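Local atomic coordinates of ABC transporter (Caldanaerobius, PDB entry 4G68), a protein that probably captures xylan-derived oligosaccharides outside the cell, as the solute-binding component of an ABC transporter that imports them. Residues 258-263 with 279-284; 191-196 with 204-209; 222-227 with 394-399. One frame throughout, in Å; residues are numbered along the deposited sequence.

Overall arrangement
Along the chain, contact 2 (191-196 with 204-209) closes first; contact 3 then opens at 222-227 and shuts only at 394-399, so that contact 1 (258-263 with 279-284) is nested inside its loop. Contacts 1 and 2 are neighbours, centres 11 Å apart, and touch where Ala263 packs on Gly196. Contact 3 lies 21 Å from contact 2 and 25 Å from contact 1, centre to centre, and touches neither. Helix 201-215 joins contacts 1 and 2: it carries 204-209 and packs on Arg260 and Phe280 through Trp201; helix 217-224 of contact 3 comes next in the chain. Contacts 1 and 2 close short loops, whereas contact 3 joins parts 167 residues apart in this solute-binding protein fold.

Contact 1. Residues 258-263 with 279-284; sequences LTRDEA and NFDAAA
Arg260 reaches Asp281 through a single terminal nitrogen: NH1 lies 2.7 Å from Asp281 OD1, a salt bridge whose hydrogen bond is weak because the N-H points off line. The guanidinium and carboxylate planes are turned 73° apart, so there is no paired, side-by-side arrangement. Below this tip the arginine chain runs past the same oxygen, with Arg260 CD 3.4 Å from Asp281 OD1. Phe280 borders the group; its CE1 sits near the guanidinium plane at the edge, 3.5 Å from Arg260 NH1.

The next shell helps to place both partners. Tyr275 OH holds the other carboxylate oxygen of Asp281, OD2. Arg260 NE makes a salt bridge to Asp261 OD1 at 2.8 Å, tilted 30° from the guanidinium plane. The chain, which leaves the backbone with CG opposite N (chi1 -180°) and then bends twice, can span the two acids; Trp201 and Pro202 pack on it. A methionine in place of Arg260 would remove the shared positive charge and would probably leave two like-charged carboxylates, 6.0 Å apart between Asp261 OD1 and Asp281 OD1, without their common mate.

Thr259 N-caps helix 260-268 in a capping box: Glu262 N donates to Thr259 OG1 at 3.2 Å, and Thr259 N bonds weakly to Glu262 OE1. The salt-bridge network of Arg260, Asp261 and Asp281 joins this capped start to the 3-10 turn 279-281, after strand 274-278 of the solute-binding protein fold.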
loop_
_atom_site.group_PDB
_atom_site.type_symbol
_atom_site.label_atom_id
_atom_site.label_comp_id
_atom_site.label_asym_id
_atom_site.label_seq_id
_atom_site.Cartn_x
_atom_site.Cartn_y
_atom_site.Cartn_z
ATOM N N LEU C 258 7.930 15.324 -7.010
ATOM C CA LEU C 258 8.709 14.379 -6.241
ATOM C C LEU C 258 7.963 13.032 -6.140
ATOM O O LEU C 258 6.699 12.982 -6.159
ATOM C CB LEU C 258 9.095 14.951 -4.846
ATOM C CG LEU C 258 10.529 15.444 -4.493
ATOM C CD1 LEU C 258 11.240 16.344 -5.514
ATOM C CD2 LEU C 258 10.523 16.117 -3.124
ATOM N N THR C 259 8.756 11.965 -6.100
ATOM C CA THR C 259 8.257 10.577 -6.047
ATOM C C THR C 259 8.037 10.144 -4.605
ATOM O O THR C 259 8.425 10.855 -3.689
ATOM C CB THR C 259 9.247 9.599 -6.687
ATOM O OG1 THR C 259 10.455 9.558 -5.923
ATOM C CG2 THR C 259 9.552 9.978 -8.150
ATOM N N ARG C 260 7.412 8.980 -4.398
ATOM C CA ARG C 260 7.284 8.418 -3.043
ATOM C C ARG C 260 8.679 8.328 -2.358
ATOM O O ARG C 260 8.818 8.725 -1.203
ATOM C CB ARG C 260 6.619 7.032 -3.124
ATOM C CG ARG C 260 6.403 6.309 -1.780
ATOM C CD ARG C 260 7.590 5.433 -1.345
ATOM N NE ARG C 260 7.905 4.384 -2.298
ATOM C CZ ARG C 260 7.366 3.160 -2.290
ATOM N NH1 ARG C 260 6.435 2.788 -1.362
ATOM N NH2 ARG C 260 7.753 2.281 -3.235
ATOM N N ASP C 261 9.657 7.771 -3.080
ATOM C CA ASP C 261 11.017 7.537 -2.526
ATOM C C ASP C 261 11.754 8.836 -2.153
ATOM O O ASP C 261 12.536 8.859 -1.214
ATOM C CB ASP C 261 11.891 6.767 -3.507
ATOM C CG ASP C 261 11.490 5.296 -3.662
ATOM O OD1 ASP C 261 10.562 4.806 -2.994
ATOM O OD2 ASP C 261 12.136 4.627 -4.486
ATOM N N GLU C 262 11.532 9.906 -2.913
ATOM C CA GLU C 262 12.057 11.216 -2.569
ATOM C C GLU C 262 11.369 11.748 -1.312
ATOM O O GLU C 262 11.969 12.432 -0.500
ATOM C CB GLU C 262 11.899 12.179 -3.743
ATOM C CG GLU C 262 12.783 11.730 -4.929
ATOM C CD GLU C 262 12.882 12.707 -6.080
ATOM O OE1 GLU C 262 11.882 13.008 -6.744
ATOM O OE2 GLU C 262 14.008 13.129 -6.371
ATOM N N ALA C 263 10.087 11.425 -1.158
ATOM C CA ALA C 263 9.364 11.858 0.030
ATOM C C ALA C 263 9.801 11.132 1.313
ATOM O O ALA C 263 10.025 11.774 2.334
ATOM C CB ALA C 263 7.865 11.714 -0.191
ATOM N N ASN C 279 1.722 1.337 5.382
ATOM C CA ASN C 279 2.602 0.771 6.369
ATOM C C ASN C 279 3.988 0.340 5.758
ATOM O O ASN C 279 4.977 0.224 6.490
ATOM C CB ASN C 279 1.897 -0.465 6.922
ATOM C CG ASN C 279 1.606 -1.453 5.822
ATOM O OD1 ASN C 279 0.784 -1.188 4.917
ATOM N ND2 ASN C 279 2.374 -2.528 5.802
ATOM N N PHE C 280 4.030 0.033 4.436
ATOM C CA PHE C 280 5.241 -0.551 3.762
ATOM C C PHE C 280 6.365 0.470 3.729
ATOM O O PHE C 280 7.587 0.107 3.639
ATOM C CB PHE C 280 4.937 -0.949 2.299
ATOM C CG PHE C 280 3.949 0.001 1.615
ATOM C CD1 PHE C 280 4.409 1.215 1.035
ATOM C CD2 PHE C 280 2.601 -0.358 1.500
ATOM C CE1 PHE C 280 3.495 2.051 0.389
ATOM C CE2 PHE C 280 1.683 0.477 0.903
ATOM C CZ PHE C 280 2.141 1.678 0.325
ATOM N N ASP C 281 5.949 1.744 3.836
ATOM C CA ASP C 281 6.908 2.849 3.935
ATOM C C ASP C 281 7.641 2.903 5.246
ATOM O O ASP C 281 8.684 3.543 5.350
ATOM C CB ASP C 281 6.261 4.196 3.562
ATOM C CG ASP C 281 5.986 4.301 2.053
ATOM O OD1 ASP C 281 6.573 3.490 1.258
ATOM O OD2 ASP C 281 5.190 5.212 1.700
ATOM N N ALA C 282 7.147 2.200 6.256
ATOM C CA ALA C 282 7.859 2.143 7.571
ATOM C C ALA C 282 9.295 1.840 7.477
ATOM O O ALA C 282 10.084 2.506 8.147
ATOM C CB ALA C 282 7.213 1.154 8.504
ATOM N N ALA C 283 9.656 0.856 6.636
ATOM C CA ALA C 283 11.054 0.380 6.546
ATOM C C ALA C 283 12.012 1.491 6.140
ATOM O O ALA C 283 13.127 1.478 6.599
ATOM C CB ALA C 283 11.189 -0.809 5.578
ATOM N N ALA C 284 11.550 2.456 5.324
ATOM C CA ALA C 284 12.409 3.630 4.931
ATOM C C ALA C 284 12.788 4.484 6.133
ATOM O O ALA C 284 13.742 5.274 6.059
ATOM C CB ALA C 284 11.722 4.495 3.875
#

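Contact 2. Residues 191-196 with 204-209; sequences TPFALG and MWYYDM
Tyr206 turns its ring toward 191-196 by placing CG opposite its own carbonyl carbon (chi1 -73°), and Leu195 meets it with CG set opposite the backbone N (chi1 169°), which brings the CD1 methyl slantwise to CE2 of the ring. This is helix-on-loop packing in the interior of a periplasmic-binding-protein fold: 204-209 belongs to helix 201-215. The other segment, 191-196, lies in the connection before that helix, and from Phe193 on its backbone is extended, as the alternation of side chains reflects: Phe193 and Leu195 both point toward the helix while Ala194 between them points away. Backbone hydrogen bonds between Met274 and both Pro192 and Ala194 lay the run beside strand 274-278.

The tyrosine therefore enters between two apolar neighbours two residues apart. Tyr206 CE2 is 3.9 Å from Leu195 CD1, and Tyr206 CE1 is 3.8 Å from Phe193 CD1, so CE1 and CE2 have different partners. The Phe193 and Tyr206 side chains run past each other in opposite directions; their rings form an oblique pair, with centroids 5.6 Å apart and planes inclined at 59°. No hydrogen bond crosses between the segments, and the four touching residues are all buried.

Other parts of the fold complete the enclosure. Met245 of helix 233-248 touches both Phe193 and Tyr206, Phe276 meets the Tyr206 ring edge-to-face, and Phe412 of helix 398-412 packs on Leu195. The phenol end reaches furthest into the connection: Tyr206 OH lies 3.1 Å from Phe193 CD1, which sits at the edge of the tyrosine ring, near its plane.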
loop_
_atom_site.group_PDB
_atom_site.type_symbol
_atom_site.label_atom_id
_atom_site.label_comp_id
_atom_site.label_asym_id
_atom_site.label_seq_id
_atom_site.Cartn_x
_atom_site.Cartn_y
_atom_site.Cartn_z
ATOM N N THR C 191 8.203 21.965 7.268
ATOM C CA THR C 191 7.346 21.231 6.319
ATOM C C THR C 191 6.428 20.258 7.094
ATOM O O THR C 191 6.932 19.326 7.740
ATOM C CB THR C 191 8.226 20.440 5.292
ATOM O OG1 THR C 191 9.094 21.340 4.607
ATOM C CG2 THR C 191 7.393 19.741 4.255
ATOM N N PRO C 192 5.092 20.473 7.052
ATOM C CA PRO C 192 4.191 19.663 7.883
ATOM C C PRO C 192 4.162 18.236 7.376
ATOM O O PRO C 192 4.225 17.337 8.155
ATOM C CB PRO C 192 2.805 20.315 7.626
ATOM C CG PRO C 192 3.169 21.741 7.386
ATOM C CD PRO C 192 4.390 21.652 6.507
ATOM N N PHE C 193 4.004 18.052 6.068
ATOM C CA PHE C 193 3.973 16.711 5.509
ATOM C C PHE C 193 5.044 16.599 4.423
ATOM O O PHE C 193 5.139 17.486 3.560
ATOM C CB PHE C 193 2.626 16.421 4.818
ATOM C CG PHE C 193 1.528 15.938 5.732
ATOM C CD1 PHE C 193 1.261 14.548 5.899
ATOM C CD2 PHE C 193 0.689 16.851 6.372
ATOM C CE1 PHE C 193 0.233 14.134 6.752
ATOM C CE2 PHE C 193 -0.370 16.413 7.169
ATOM C CZ PHE C 193 -0.609 15.065 7.340
ATOM N N ALA C 194 5.822 15.509 4.452
ATOM C CA ALA C 194 6.648 15.135 3.308
ATOM C C ALA C 194 5.751 14.385 2.371
ATOM O O ALA C 194 5.380 13.260 2.698
ATOM C CB ALA C 194 7.794 14.224 3.729
ATOM N N LEU C 195 5.394 14.985 1.226
ATOM C CA LEU C 195 4.666 14.187 0.173
ATOM C C LEU C 195 5.377 14.187 -1.221
ATOM O O LEU C 195 5.797 15.253 -1.684
ATOM C CB LEU C 195 3.200 14.608 0.075
ATOM C CG LEU C 195 2.366 14.105 -1.107
ATOM C CD1 LEU C 195 2.149 12.574 -1.068
ATOM C CD2 LEU C 195 1.053 14.849 -1.267
ATOM N N GLY C 196 5.503 13.002 -1.883
ATOM C CA GLY C 196 5.878 12.967 -3.280
ATOM C C GLY C 196 4.722 12.544 -4.174
ATOM O O GLY C 196 4.354 11.358 -4.175
ATOM N N MET C 204 -3.108 10.029 -3.526
ATOM C CA MET C 204 -4.381 9.388 -3.697
ATOM C C MET C 204 -4.775 8.748 -2.330
ATOM O O MET C 204 -5.849 8.945 -1.896
ATOM C CB MET C 204 -4.216 8.337 -4.814
ATOM C CG MET C 204 -5.472 7.925 -5.520
ATOM S SD MET C 204 -5.542 6.120 -5.857
ATOM C CE MET C 204 -5.223 5.526 -4.167
ATOM N N TRP C 205 -3.899 7.946 -1.716
ATOM C CA TRP C 205 -4.042 7.573 -0.242
ATOM C C TRP C 205 -4.709 8.589 0.725
ATOM O O TRP C 205 -5.603 8.224 1.572
ATOM C CB TRP C 205 -2.683 7.112 0.303
ATOM C CG TRP C 205 -2.424 5.699 -0.109
ATOM C CD1 TRP C 205 -2.302 5.203 -1.415
ATOM C CD2 TRP C 205 -2.342 4.518 0.757
ATOM N NE1 TRP C 205 -2.206 3.824 -1.402
ATOM C CE2 TRP C 205 -2.223 3.356 -0.140
ATOM C CE3 TRP C 205 -2.423 4.305 2.122
ATOM C CZ2 TRP C 205 -2.086 2.065 0.355
ATOM C CZ3 TRP C 205 -2.297 3.030 2.614
ATOM C CH2 TRP C 205 -2.152 1.920 1.756
ATOM N N TYR C 206 -4.258 9.848 0.646
ATOM C CA TYR C 206 -4.800 10.918 1.448
ATOM C C TYR C 206 -6.261 11.064 1.119
ATOM O O TYR C 206 -7.092 11.061 2.049
ATOM C CB TYR C 206 -4.050 12.251 1.161
ATOM C CG TYR C 206 -2.664 12.388 1.700
ATOM C CD1 TYR C 206 -2.349 13.487 2.502
ATOM C CD2 TYR C 206 -1.622 11.526 1.323
ATOM C CE1 TYR C 206 -1.081 13.662 2.992
ATOM C CE2 TYR C 206 -0.319 11.718 1.792
ATOM C CZ TYR C 206 -0.067 12.805 2.615
ATOM O OH TYR C 206 1.194 13.038 3.160
ATOM N N TYR C 207 -6.589 11.162 -0.185
ATOM C CA TYR C 207 -8.000 11.407 -0.570
ATOM C C TYR C 207 -8.880 10.220 -0.216
ATOM O O TYR C 207 -9.923 10.370 0.403
ATOM C CB TYR C 207 -8.165 11.687 -2.115
ATOM C CG TYR C 207 -9.612 11.768 -2.413
ATOM C CD1 TYR C 207 -10.297 12.977 -2.284
ATOM C CD2 TYR C 207 -10.345 10.617 -2.692
ATOM C CE1 TYR C 207 -11.691 13.026 -2.477
ATOM C CE2 TYR C 207 -11.714 10.641 -2.846
ATOM C CZ TYR C 207 -12.390 11.854 -2.771
ATOM O OH TYR C 207 -13.755 11.847 -2.985
ATOM N N ASP C 208 -8.477 9.018 -0.651
ATOM C CA ASP C 208 -9.167 7.781 -0.193
ATOM C C ASP C 208 -9.462 7.717 1.302
ATOM O O ASP C 208 -10.604 7.409 1.698
ATOM C CB ASP C 208 -8.388 6.531 -0.587
ATOM C CG ASP C 208 -8.261 6.364 -2.075
ATOM O OD1 ASP C 208 -8.790 7.203 -2.787
ATOM O OD2 ASP C 208 -7.587 5.401 -2.538
ATOM N N MET C 209 -8.430 7.991 2.116
ATOM C CA MET C 209 -8.602 7.917 3.577
ATOM C C MET C 209 -9.662 8.887 4.044
ATOM O O MET C 209 -10.491 8.538 4.889
ATOM C CB MET C 209 -7.328 8.223 4.383
ATOM C CG MET C 209 -7.724 8.844 5.761
ATOM S SD MET C 209 -8.409 7.538 6.838
ATOM C CE MET C 209 -7.139 6.299 6.513
#

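Contact 3. Residues 222-227 with 394-399; sequences DALNGK and IYLSGD
Leu224 and Tyr395 cross obliquely, the leucine side chain lying along one side of the tyrosine ring. Two of its carbons share the work: Leu224 CB is 3.6 Å from Tyr395 CD2, and Leu224 CD1 is 3.6 Å from the same ring atom. CB comes in at a slant to the ring. The other branch of the leucine goes to a different partner. Leu224 CD2 meets Leu396 CD2 at 3.6 Å, and here the two side chains cross at about a right angle. One leucine thus fills the angle between two consecutive residues of the other segment.

Tyr395 extends toward 222-227 because its CG lies opposite the backbone N (chi1 -168°). Its hydroxyl arrives beside Asn225, whose side chain crosses the tyrosine at about a right angle, with amide and ring planes 67° apart. Asn225 ND2 donates to Tyr395 OH over 3.2 Å, but at 121° the bond is strongly bent and weak; Asn225 OD1 stays near the ring plane, at the edge.

The segments are two helix ends meeting. Helix 217-224 stops in a Schellman motif, in which Gly226 has positive phi and two backbone bonds return into the last turn: Lys227 N to Asp222 O at 2.7 Å and Gly226 N to Ala223 O at 3.3 Å. Helix 392-395 stops where Leu396 leaves helical geometry, just ahead of helix 398-412. The contact therefore ties the short helix following helix 201-215 to the C-terminal helical part of this solute-binding protein.

Phe230 also packs on Leu224, and Pro390 on Tyr395. The exposed Asn225 and the partly exposed Tyr395 each touch a crystal neighbour as well.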
loop_
_atom_site.group_PDB
_atom_site.type_symbol
_atom_site.label_atom_id
_atom_site.label_comp_id
_atom_site.label_asym_id
_atom_site.label_seq_id
_atom_site.Cartn_x
_atom_site.Cartn_y
_atom_site.Cartn_z
ATOM N N ASP C 222 -19.505 0.781 -2.436
ATOM C CA ASP C 222 -20.644 0.958 -3.341
ATOM C C ASP C 222 -20.355 1.875 -4.521
ATOM O O ASP C 222 -20.840 1.631 -5.622
ATOM C CB ASP C 222 -21.875 1.472 -2.563
ATOM C CG ASP C 222 -22.518 0.404 -1.738
ATOM O OD1 ASP C 222 -22.142 -0.775 -1.957
ATOM O OD2 ASP C 222 -23.406 0.713 -0.908
ATOM N N ALA C 223 -19.589 2.942 -4.293
ATOM C CA ALA C 223 -19.209 3.816 -5.371
ATOM C C ALA C 223 -18.249 3.073 -6.281
ATOM O O ALA C 223 -18.353 3.182 -7.516
ATOM C CB ALA C 223 -18.569 5.096 -4.845
ATOM N N LEU C 224 -17.349 2.290 -5.685
ATOM C CA LEU C 224 -16.311 1.612 -6.466
ATOM C C LEU C 224 -16.896 0.434 -7.271
ATOM O O LEU C 224 -16.349 0.070 -8.319
ATOM C CB LEU C 224 -15.132 1.163 -5.591
ATOM C CG LEU C 224 -14.328 2.243 -4.862
ATOM C CD1 LEU C 224 -13.371 1.604 -3.884
ATOM C CD2 LEU C 224 -13.563 3.134 -5.818
ATOM N N ASN C 225 -17.984 -0.134 -6.756
ATOM C CA ASN C 225 -18.712 -1.246 -7.370
ATOM C C ASN C 225 -19.829 -0.785 -8.351
ATOM O O ASN C 225 -20.566 -1.610 -8.910
ATOM C CB ASN C 225 -19.349 -2.103 -6.271
ATOM C CG ASN C 225 -18.410 -3.114 -5.702
ATOM O OD1 ASN C 225 -17.713 -3.755 -6.442
ATOM N ND2 ASN C 225 -18.452 -3.310 -4.377
ATOM N N GLY C 226 -19.953 0.528 -8.552
ATOM C CA GLY C 226 -21.070 1.097 -9.323
ATOM C C GLY C 226 -22.483 1.026 -8.743
ATOM O O GLY C 226 -23.463 1.249 -9.493
ATOM N N LYS C 227 -22.617 0.736 -7.443
ATOM C CA LYS C 227 -23.917 0.658 -6.737
ATOM C C LYS C 227 -24.375 2.033 -6.228
ATOM O O LYS C 227 -25.529 2.210 -5.846
ATOM C CB LYS C 227 -23.846 -0.305 -5.538
ATOM C CG LYS C 227 -23.594 -1.760 -5.897
ATOM C CD LYS C 227 -24.900 -2.406 -6.352
ATOM C CE LYS C 227 -24.708 -3.893 -6.647
ATOM N NZ LYS C 227 -25.013 -4.829 -5.518
ATOM N N ILE C 394 -5.697 0.135 -6.465
ATOM C CA ILE C 394 -5.641 -1.351 -6.378
ATOM C C ILE C 394 -7.024 -1.953 -6.492
ATOM O O ILE C 394 -7.120 -3.143 -6.838
ATOM C CB ILE C 394 -5.146 -1.853 -5.012
ATOM C CG1 ILE C 394 -3.678 -1.543 -4.796
ATOM C CG2 ILE C 394 -5.423 -3.368 -4.812
ATOM C CD1 ILE C 394 -3.218 -1.925 -3.398
ATOM N N TYR C 395 -8.078 -1.215 -6.084
ATOM C CA TYR C 395 -9.474 -1.777 -6.059
ATOM C C TYR C 395 -10.120 -1.622 -7.466
ATOM O O TYR C 395 -10.713 -2.552 -8.010
ATOM C CB TYR C 395 -10.362 -1.145 -4.942
ATOM C CG TYR C 395 -11.704 -1.841 -4.649
ATOM C CD1 TYR C 395 -11.823 -2.729 -3.561
ATOM C CD2 TYR C 395 -12.833 -1.632 -5.458
ATOM C CE1 TYR C 395 -13.028 -3.391 -3.275
ATOM C CE2 TYR C 395 -14.050 -2.287 -5.201
ATOM C CZ TYR C 395 -14.147 -3.141 -4.090
ATOM O OH TYR C 395 -15.353 -3.786 -3.807
ATOM N N LEU C 396 -10.007 -0.435 -8.047
ATOM C CA LEU C 396 -10.378 -0.212 -9.425
ATOM C C LEU C 396 -9.258 -0.753 -10.276
ATOM O O LEU C 396 -8.180 -1.027 -9.753
ATOM C CB LEU C 396 -10.537 1.295 -9.651
ATOM C CG LEU C 396 -11.542 1.985 -8.728
ATOM C CD1 LEU C 396 -11.426 3.507 -8.796
ATOM C CD2 LEU C 396 -12.992 1.574 -9.053
ATOM N N SER C 397 -9.492 -0.915 -11.579
ATOM C CA SER C 397 -8.390 -1.303 -12.481
ATOM C C SER C 397 -8.416 -0.435 -13.718
ATOM O O SER C 397 -9.384 0.297 -13.942
ATOM C CB SER C 397 -8.463 -2.778 -12.891
ATOM O OG SER C 397 -9.792 -3.138 -13.239
ATOM N N GLY C 398 -7.319 -0.506 -14.473
ATOM C CA GLY C 398 -7.204 0.050 -15.802
ATOM C C GLY C 398 -7.413 1.534 -15.832
ATOM O O GLY C 398 -6.803 2.315 -15.058
ATOM N N ASP C 399 -8.326 1.907 -16.717
ATOM C CA ASP C 399 -8.703 3.284 -16.943
ATOM C C ASP C 399 -9.415 3.944 -15.764
ATOM O O ASP C 399 -9.271 5.162 -15.561
ATOM C CB ASP C 399 -9.543 3.376 -18.236
ATOM C CG ASP C 399 -8.766 2.869 -19.479
ATOM O OD1 ASP C 399 -7.516 2.802 -19.413
ATOM O OD2 ASP C 399 -9.393 2.563 -20.519
#